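Local coordinates for alpha-galactosidase 1 (Saccharomyces cerevisiae, PDB 3LRK), which hydrolyses terminal, non-reducing alpha-D-galactose residues from alpha-D-galactosides such as galactose oligosaccharides, galactomannans and galactolipids, at residues S305-S311 / L396-V401; D318-I322 / G348-N352; R79-L85 / E133-F138. The protein carries 1 engineered substitution. Residue numbers count along the deposited sequence, not the author numbering.

Interaction 1 (S305-S311 / L396-V401). With GOL (glycerol), chain J.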
# COMPACT_ATOMS: atom_id res chain seq x y z
N SER A 305 -27.84 -13.46 -30.42
CA SER A 305 -28.26 -14.71 -29.77
C SER A 305 -27.53 -14.97 -28.45
O SER A 305 -27.99 -15.75 -27.61
CB SER A 305 -28.13 -15.91 -30.70
OG SER A 305 -26.78 -16.14 -31.03
N ILE A 306 -26.38 -14.31 -28.26
CA ILE A 306 -25.71 -14.33 -26.96
C ILE A 306 -26.55 -13.54 -25.94
O ILE A 306 -26.93 -14.08 -24.88
CB ILE A 306 -24.23 -13.86 -27.06
CG1 ILE A 306 -23.40 -14.97 -27.73
CG2 ILE A 306 -23.65 -13.53 -25.67
CD1 ILE A 306 -22.08 -14.52 -28.29
N TYR A 307 -26.89 -12.29 -26.28
CA TYR A 307 -27.74 -11.45 -25.42
C TYR A 307 -29.10 -12.07 -25.12
O TYR A 307 -29.74 -11.73 -24.13
CB TYR A 307 -27.98 -10.09 -26.06
CG TYR A 307 -26.85 -9.10 -25.93
CD1 TYR A 307 -26.27 -8.54 -27.07
CD2 TYR A 307 -26.36 -8.71 -24.67
CE1 TYR A 307 -25.23 -7.61 -26.97
CE2 TYR A 307 -25.32 -7.79 -24.56
CZ TYR A 307 -24.76 -7.24 -25.70
OH TYR A 307 -23.73 -6.34 -25.58
N SER A 308 -29.56 -12.95 -26.01
CA SER A 308 -30.90 -13.52 -25.90
C SER A 308 -30.93 -14.92 -25.28
O SER A 308 -31.98 -15.55 -25.24
CB SER A 308 -31.58 -13.51 -27.28
OG SER A 308 -31.11 -14.59 -28.07
N GLN A 309 -29.79 -15.39 -24.77
CA GLN A 309 -29.73 -16.72 -24.15
C GLN A 309 -30.42 -16.73 -22.77
O GLN A 309 -29.80 -16.41 -21.74
CB GLN A 309 -28.30 -17.26 -24.08
CG GLN A 309 -28.18 -18.75 -23.65
CD GLN A 309 -28.60 -19.74 -24.75
OE1 GLN A 309 -29.11 -19.34 -25.80
NE2 GLN A 309 -28.39 -21.03 -24.50
N ALA A 310 -31.69 -17.12 -22.78
CA ALA A 310 -32.54 -17.15 -21.59
C ALA A 310 -31.94 -17.95 -20.43
O ALA A 310 -32.07 -17.55 -19.28
CB ALA A 310 -33.93 -17.68 -21.94
N SER A 311 -31.29 -19.06 -20.77
CA SER A 311 -30.67 -19.97 -19.81
C SER A 311 -29.58 -19.27 -18.98
O SER A 311 -29.43 -19.51 -17.78
CB SER A 311 -30.03 -21.12 -20.58
OG SER A 311 -30.03 -22.29 -19.79
N LEU A 396 -25.78 -25.02 -20.66
CA LEU A 396 -26.53 -23.76 -20.70
C LEU A 396 -26.46 -23.05 -22.05
O LEU A 396 -27.23 -22.12 -22.31
CB LEU A 396 -26.08 -22.83 -19.56
CG LEU A 396 -26.41 -23.27 -18.12
CD1 LEU A 396 -25.60 -22.49 -17.08
CD2 LEU A 396 -27.89 -23.17 -17.81
N TRP A 397 -25.55 -23.49 -22.92
CA TRP A 397 -25.44 -22.90 -24.27
C TRP A 397 -26.18 -23.68 -25.37
O TRP A 397 -26.27 -23.22 -26.51
CB TRP A 397 -23.98 -22.58 -24.63
CG TRP A 397 -23.56 -21.29 -23.97
CD1 TRP A 397 -22.74 -21.15 -22.89
CD2 TRP A 397 -24.00 -19.97 -24.32
NE1 TRP A 397 -22.62 -19.82 -22.55
CE2 TRP A 397 -23.39 -19.08 -23.42
CE3 TRP A 397 -24.84 -19.46 -25.32
CZ2 TRP A 397 -23.59 -17.69 -23.48
CZ3 TRP A 397 -25.04 -18.08 -25.38
CH2 TRP A 397 -24.42 -17.21 -24.46
N ALA A 398 -26.72 -24.83 -25.00
CA ALA A 398 -27.58 -25.61 -25.90
C ALA A 398 -28.83 -24.82 -26.26
O ALA A 398 -29.31 -23.99 -25.47
CB ALA A 398 -27.95 -26.92 -25.26
N ASN A 399 -29.35 -25.07 -27.46
CA ASN A 399 -30.59 -24.45 -27.93
C ASN A 399 -30.51 -22.93 -28.05
O ASN A 399 -31.50 -22.23 -27.87
CB ASN A 399 -31.79 -24.84 -27.05
CG ASN A 399 -31.92 -26.35 -26.86
OD1 ASN A 399 -31.56 -27.13 -27.75
ND2 ASN A 399 -32.43 -26.76 -25.71
N ARG A 400 -29.32 -22.41 -28.36
CA ARG A 400 -29.18 -20.99 -28.60
C ARG A 400 -29.78 -20.67 -29.97
O ARG A 400 -29.81 -21.52 -30.86
CB ARG A 400 -27.71 -20.54 -28.48
CG ARG A 400 -27.08 -20.03 -29.75
CD ARG A 400 -26.16 -18.85 -29.50
NE ARG A 400 -24.77 -19.25 -29.52
CZ ARG A 400 -23.76 -18.49 -29.95
NH1 ARG A 400 -23.96 -17.27 -30.41
NH2 ARG A 400 -22.53 -18.98 -29.92
N VAL A 401 -30.30 -19.45 -30.13
CA VAL A 401 -30.89 -19.04 -31.40
C VAL A 401 -29.81 -19.10 -32.48
O VAL A 401 -28.76 -18.47 -32.35
CB VAL A 401 -31.51 -17.61 -31.32
CG1 VAL A 401 -32.07 -17.19 -32.67
CG2 VAL A 401 -32.59 -17.54 -30.24
C1 GOL J . -34.16 -17.50 -26.47
O1 GOL J . -34.57 -16.68 -25.40
C2 GOL J . -33.72 -18.87 -25.94
O2 GOL J . -32.59 -18.71 -25.12
C3 GOL J . -33.39 -19.78 -27.11
O3 GOL J . -33.52 -21.13 -26.70
O HOH W 1 -29.94 -17.68 -27.87
O HOH W 2 -26.09 -17.79 -32.98
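Here the catalytic (beta/alpha)8 barrel meets the C-terminal beta-sandwich domain: the junction of helices 301-307 and 310-316 faces the loop that follows strand 391-395. The direct hydrogen bonds centre on Q309, the N-cap residue of the second helix, whose long amide side chain reaches across to the opposing loop. Its NE2 donates to L396 O (2.7 Å) and A398 O (3.2 Å), satisfying two carbonyls that belong to no regular strand. R400 NH1 donates to S305 OG (3.1 Å), and NH2 of the same guanidinium forms a salt bridge with D273, so one arginine joins two barrel helices. Apolar contact gathers at W397. Q309 CG lies over its six-membered ring in a CH-pi contact, 4.0 Å from the centroid, and I306 CG2 packs 3.9 Å from W397 CH2; the indole NE1 hydrogen-bonds S281 of helix 273-285. Two waters connect the segments: water 1 accepts from V401 N (2.9 Å) and donates to S305 O and Q309 OE1 (2.8 Å each), while water 2 bridges S305 OG and V401 O. A glycerol, probably from the crystallisation liquor, spans both segments: its O1 donates to S308 O at 2.8 Å and its O3 to N399 O at 2.6 Å.

Interaction 2 (D318-I322 / G348-N352)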
# COMPACT_ATOMS: atom_id res chain seq x y z
N ASP A 318 -31.19 -15.27 -10.88
CA ASP A 318 -31.55 -16.20 -9.81
C ASP A 318 -32.11 -15.42 -8.61
O ASP A 318 -31.53 -14.41 -8.20
CB ASP A 318 -30.34 -17.02 -9.38
CG ASP A 318 -30.72 -18.23 -8.52
OD1 ASP A 318 -31.69 -18.93 -8.90
OD2 ASP A 318 -30.07 -18.48 -7.48
N SER A 319 -33.22 -15.88 -8.04
CA SER A 319 -33.76 -15.19 -6.89
C SER A 319 -32.85 -15.45 -5.69
O SER A 319 -32.19 -16.49 -5.62
CB SER A 319 -35.22 -15.57 -6.62
OG SER A 319 -35.35 -16.96 -6.51
N ASN A 320 -32.76 -14.49 -4.78
CA ASN A 320 -31.82 -14.58 -3.65
C ASN A 320 -30.38 -14.83 -4.14
O ASN A 320 -29.60 -15.54 -3.49
CB ASN A 320 -32.28 -15.65 -2.64
CG ASN A 320 -33.73 -15.46 -2.22
OD1 ASN A 320 -34.11 -14.38 -1.75
ND2 ASN A 320 -34.54 -16.50 -2.39
N GLY A 321 -30.06 -14.20 -5.27
CA GLY A 321 -28.83 -14.40 -6.01
C GLY A 321 -27.54 -14.35 -5.24
O GLY A 321 -27.32 -13.47 -4.41
N ILE A 322 -26.68 -15.32 -5.52
CA ILE A 322 -25.35 -15.39 -4.94
C ILE A 322 -24.34 -15.44 -6.09
O ILE A 322 -24.45 -16.30 -6.96
CB ILE A 322 -25.20 -16.63 -4.02
CG1 ILE A 322 -26.20 -16.54 -2.85
CG2 ILE A 322 -23.77 -16.78 -3.52
CD1 ILE A 322 -26.32 -17.81 -2.03
N GLY A 348 -21.07 -22.05 -8.19
CA GLY A 348 -21.94 -21.27 -7.33
C GLY A 348 -23.32 -21.89 -7.13
O GLY A 348 -23.84 -22.55 -8.03
N PRO A 349 -23.91 -21.66 -5.94
CA PRO A 349 -25.23 -22.20 -5.64
C PRO A 349 -26.34 -21.44 -6.35
O PRO A 349 -26.19 -20.26 -6.68
CB PRO A 349 -25.36 -22.00 -4.13
CG PRO A 349 -24.48 -20.83 -3.82
CD PRO A 349 -23.35 -20.89 -4.81
N LEU A 350 -27.45 -22.14 -6.59
CA LEU A 350 -28.64 -21.55 -7.19
C LEU A 350 -29.81 -21.80 -6.27
O LEU A 350 -29.86 -22.82 -5.59
CB LEU A 350 -28.91 -22.16 -8.57
CG LEU A 350 -27.87 -21.87 -9.65
CD1 LEU A 350 -28.02 -22.82 -10.83
CD2 LEU A 350 -27.93 -20.40 -10.11
N ASP A 351 -30.76 -20.86 -6.27
CA ASP A 351 -31.82 -20.86 -5.27
C ASP A 351 -32.66 -22.15 -5.20
O ASP A 351 -33.07 -22.56 -4.11
CB ASP A 351 -32.74 -19.67 -5.46
CG ASP A 351 -33.59 -19.39 -4.23
OD1 ASP A 351 -34.82 -19.47 -4.35
OD2 ASP A 351 -33.01 -19.12 -3.15
N ASN A 352 -32.89 -22.79 -6.35
CA ASN A 352 -33.68 -24.05 -6.39
C ASN A 352 -32.91 -25.31 -5.98
O ASN A 352 -33.45 -26.42 -5.99
CB ASN A 352 -34.34 -24.24 -7.77
CG ASN A 352 -33.36 -24.69 -8.85
OD1 ASN A 352 -32.14 -24.56 -8.71
ND2 ASN A 352 -33.89 -25.19 -9.96
O HOH W 3 -27.44 -17.78 -7.31
O HOH W 4 -32.75 -21.42 -9.14
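Carboxylates on both sides satisfy most of the donors between these two loops. D318 OD2 accepts D351 N at 2.8 Å; D318 OD1 accepts it weakly (3.4 Å) and is better served by water 4, which donates to it at 2.7 Å and accepts from N352 N (3.1 Å). Water 3 takes up I322 N (3.1 Å) and lies 2.7 Å from D318 OD2 and 2.8 Å from P349 O. The D351 carboxylate receives N320 ND2 at OD2 (3.1 Å) and, weakly, S319 OG at OD1 (3.4 Å). N352 OD1 is satisfied by R466 and by D354 N. D318 to G321 form a type II turn; asparagine suits position 320 because it tolerates positive phi (55°) and directs its amide to D351. I322 CD1 meets P349 CG at 4.0 Å, an apolar flank to this polar network. In this family 27 glycosidase the arrangement joins the connection leaving the barrel's last helix to the beta-hairpin loop between strands 342-349 and 355-361 of the C-terminal beta sandwich.

Interaction 3 (R79-L85 / E133-F138); sequences RDSDGFL and EDAQFF
F84, L85 and F137 form the apolar centre where the residues leaving a hairpin turn lie against helix 131-140. L85 (chi1 m, chi2 t) points at the helix: its CB sits over the F137 ring, 4.0 Å from the centroid and 13° off the normal, and its CD1 reaches F138 CZ at 4.0 Å. F137 takes chi1 t and also meets W75. F84 (chi1 -114°) swings its ring to the helix, so that F84 CE2 lies 3.7 Å from F137 CB and E133 O lies over the ring face, 3.5 Å from F84 CZ. The nearest CA pairs are F84-E133 (6.2 Å) and L85-D134 (6.7 Å). The turn, D80 to G83, is type I with a G1 bulge: G83 N bonds D80 O (2.9 Å), D80 N bonds F84 O (2.8 Å), and glycine suits the phi/psi of G83, 85°/5°. Outward, water 6 accepts from L85 N (2.9 Å) and donates to D134 OD1 (2.7 Å), and water 5 joins G83 O (2.7 Å) to E133 OE2 (2.8 Å). At the polar edge, R79 makes a bidentate salt bridge, NH1 to D134 OD1 (2.8 Å) and NH2 to D134 OD2 (2.7 Å); NH1 also donates to G83 O (2.9 Å). The hairpin after the second barrel strand is thus joined to the helix after the third by apolar and CH-pi packing plus a directional bidentate ion pair.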
# COMPACT_ATOMS: atom_id res chain seq x y z
N ARG A 79 -26.31 25.12 -16.59
CA ARG A 79 -27.26 25.31 -15.49
C ARG A 79 -28.01 26.64 -15.66
O ARG A 79 -27.44 27.61 -16.18
CB ARG A 79 -26.56 25.26 -14.12
CG ARG A 79 -25.81 23.96 -13.85
CD ARG A 79 -25.21 23.88 -12.44
NE ARG A 79 -24.68 22.53 -12.20
CZ ARG A 79 -25.39 21.53 -11.66
NH1 ARG A 79 -26.65 21.72 -11.28
NH2 ARG A 79 -24.84 20.33 -11.51
N ASP A 80 -29.27 26.67 -15.23
CA ASP A 80 -30.09 27.89 -15.33
C ASP A 80 -29.81 28.88 -14.20
O ASP A 80 -28.93 28.64 -13.37
CB ASP A 80 -31.60 27.53 -15.43
CG ASP A 80 -32.17 26.94 -14.13
OD1 ASP A 80 -31.57 27.12 -13.04
OD2 ASP A 80 -33.25 26.31 -14.20
N SER A 81 -30.56 29.99 -14.15
CA SER A 81 -30.33 31.03 -13.13
C SER A 81 -30.58 30.55 -11.69
O SER A 81 -30.10 31.15 -10.74
CB SER A 81 -31.14 32.29 -13.42
OG SER A 81 -32.53 32.08 -13.23
N ASP A 82 -31.34 29.46 -11.55
CA ASP A 82 -31.55 28.83 -10.24
C ASP A 82 -30.53 27.75 -9.91
O ASP A 82 -30.60 27.13 -8.84
CB ASP A 82 -32.96 28.25 -10.15
CG ASP A 82 -34.00 29.32 -9.94
OD1 ASP A 82 -33.79 30.20 -9.07
OD2 ASP A 82 -35.03 29.29 -10.66
N GLY A 83 -29.59 27.51 -10.82
CA GLY A 83 -28.55 26.51 -10.60
C GLY A 83 -28.96 25.10 -10.98
O GLY A 83 -28.21 24.15 -10.76
N PHE A 84 -30.15 24.97 -11.57
CA PHE A 84 -30.67 23.68 -12.05
C PHE A 84 -30.02 23.27 -13.35
O PHE A 84 -29.80 24.11 -14.23
CB PHE A 84 -32.18 23.75 -12.25
CG PHE A 84 -32.96 22.87 -11.32
CD1 PHE A 84 -32.89 23.04 -9.95
CD2 PHE A 84 -33.80 21.87 -11.83
CE1 PHE A 84 -33.62 22.23 -9.09
CE2 PHE A 84 -34.53 21.06 -10.98
CZ PHE A 84 -34.45 21.24 -9.61
N LEU A 85 -29.75 21.97 -13.47
CA LEU A 85 -29.30 21.37 -14.72
C LEU A 85 -30.29 21.70 -15.84
O LEU A 85 -31.51 21.68 -15.62
CB LEU A 85 -29.21 19.85 -14.60
CG LEU A 85 -28.04 19.25 -13.81
CD1 LEU A 85 -28.35 17.81 -13.44
CD2 LEU A 85 -26.75 19.35 -14.61
N GLU A 133 -30.27 19.66 -5.68
CA GLU A 133 -30.87 20.19 -6.92
C GLU A 133 -30.86 19.15 -8.02
O GLU A 133 -31.79 19.08 -8.83
CB GLU A 133 -30.09 21.37 -7.53
CG GLU A 133 -29.64 22.44 -6.67
CD GLU A 133 -28.33 22.15 -5.99
OE1 GLU A 133 -28.38 21.37 -5.04
OE2 GLU A 133 -27.29 22.74 -6.37
N ASP A 134 -29.76 18.41 -8.11
CA ASP A 134 -29.59 17.52 -9.25
C ASP A 134 -30.47 16.28 -9.14
O ASP A 134 -31.15 15.90 -10.11
CB ASP A 134 -28.11 17.20 -9.49
CG ASP A 134 -27.35 18.39 -10.08
OD1 ASP A 134 -27.92 19.49 -10.18
OD2 ASP A 134 -26.17 18.21 -10.44
N ALA A 135 -30.51 15.68 -7.95
CA ALA A 135 -31.49 14.63 -7.65
C ALA A 135 -32.92 15.11 -7.93
O ALA A 135 -33.71 14.37 -8.49
CB ALA A 135 -31.35 14.16 -6.20
N GLN A 136 -33.24 16.34 -7.51
CA GLN A 136 -34.54 16.96 -7.79
C GLN A 136 -34.84 17.09 -9.29
O GLN A 136 -35.94 16.73 -9.74
CB GLN A 136 -34.68 18.32 -7.11
CG GLN A 136 -36.13 18.85 -7.08
CD GLN A 136 -37.09 17.91 -6.35
OE1 GLN A 136 -36.84 17.51 -5.21
NE2 GLN A 136 -38.17 17.54 -7.02
N PHE A 137 -33.86 17.59 -10.05
CA PHE A 137 -33.95 17.58 -11.51
C PHE A 137 -34.29 16.19 -12.07
O PHE A 137 -35.20 16.06 -12.92
CB PHE A 137 -32.67 18.13 -12.17
CG PHE A 137 -32.66 17.98 -13.67
CD1 PHE A 137 -33.12 19.00 -14.49
CD2 PHE A 137 -32.21 16.79 -14.26
CE1 PHE A 137 -33.14 18.85 -15.86
CE2 PHE A 137 -32.24 16.64 -15.64
CZ PHE A 137 -32.69 17.68 -16.44
N PHE A 138 -33.59 15.15 -11.60
CA PHE A 138 -33.83 13.81 -12.13
C PHE A 138 -35.25 13.31 -11.79
O PHE A 138 -35.93 12.74 -12.64
CB PHE A 138 -32.75 12.80 -11.71
CG PHE A 138 -31.37 13.14 -12.22
CD1 PHE A 138 -31.13 13.30 -13.59
CD2 PHE A 138 -30.31 13.31 -11.33
CE1 PHE A 138 -29.85 13.63 -14.06
CE2 PHE A 138 -29.03 13.64 -11.79
CZ PHE A 138 -28.80 13.80 -13.16
O HOH W 5 -26.57 24.14 -8.67
O HOH W 6 -30.26 20.48 -11.01

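In the fold
Interactions 1 and 2 both join the barrel to the C-terminal domain and are consecutive on the barrel side, linked by helix 310-316. Their centres are about 19 Å apart, their nearest atoms about 7 Å. Interaction 3 closes earlier and lies within the barrel domain, its centre about 43 Å from that of interaction 1 and about 41 Å from that of interaction 2. Two of them come near the substrate site: the I322 side chain is about 8 Å from that of Q251, and those of F138 and L85 are each about 9 Å from K147 and D73 respectively. Interaction 1 instead neighbours glycan, with the R400 side chain about 6 Å from a bound N-acetylglucosamine.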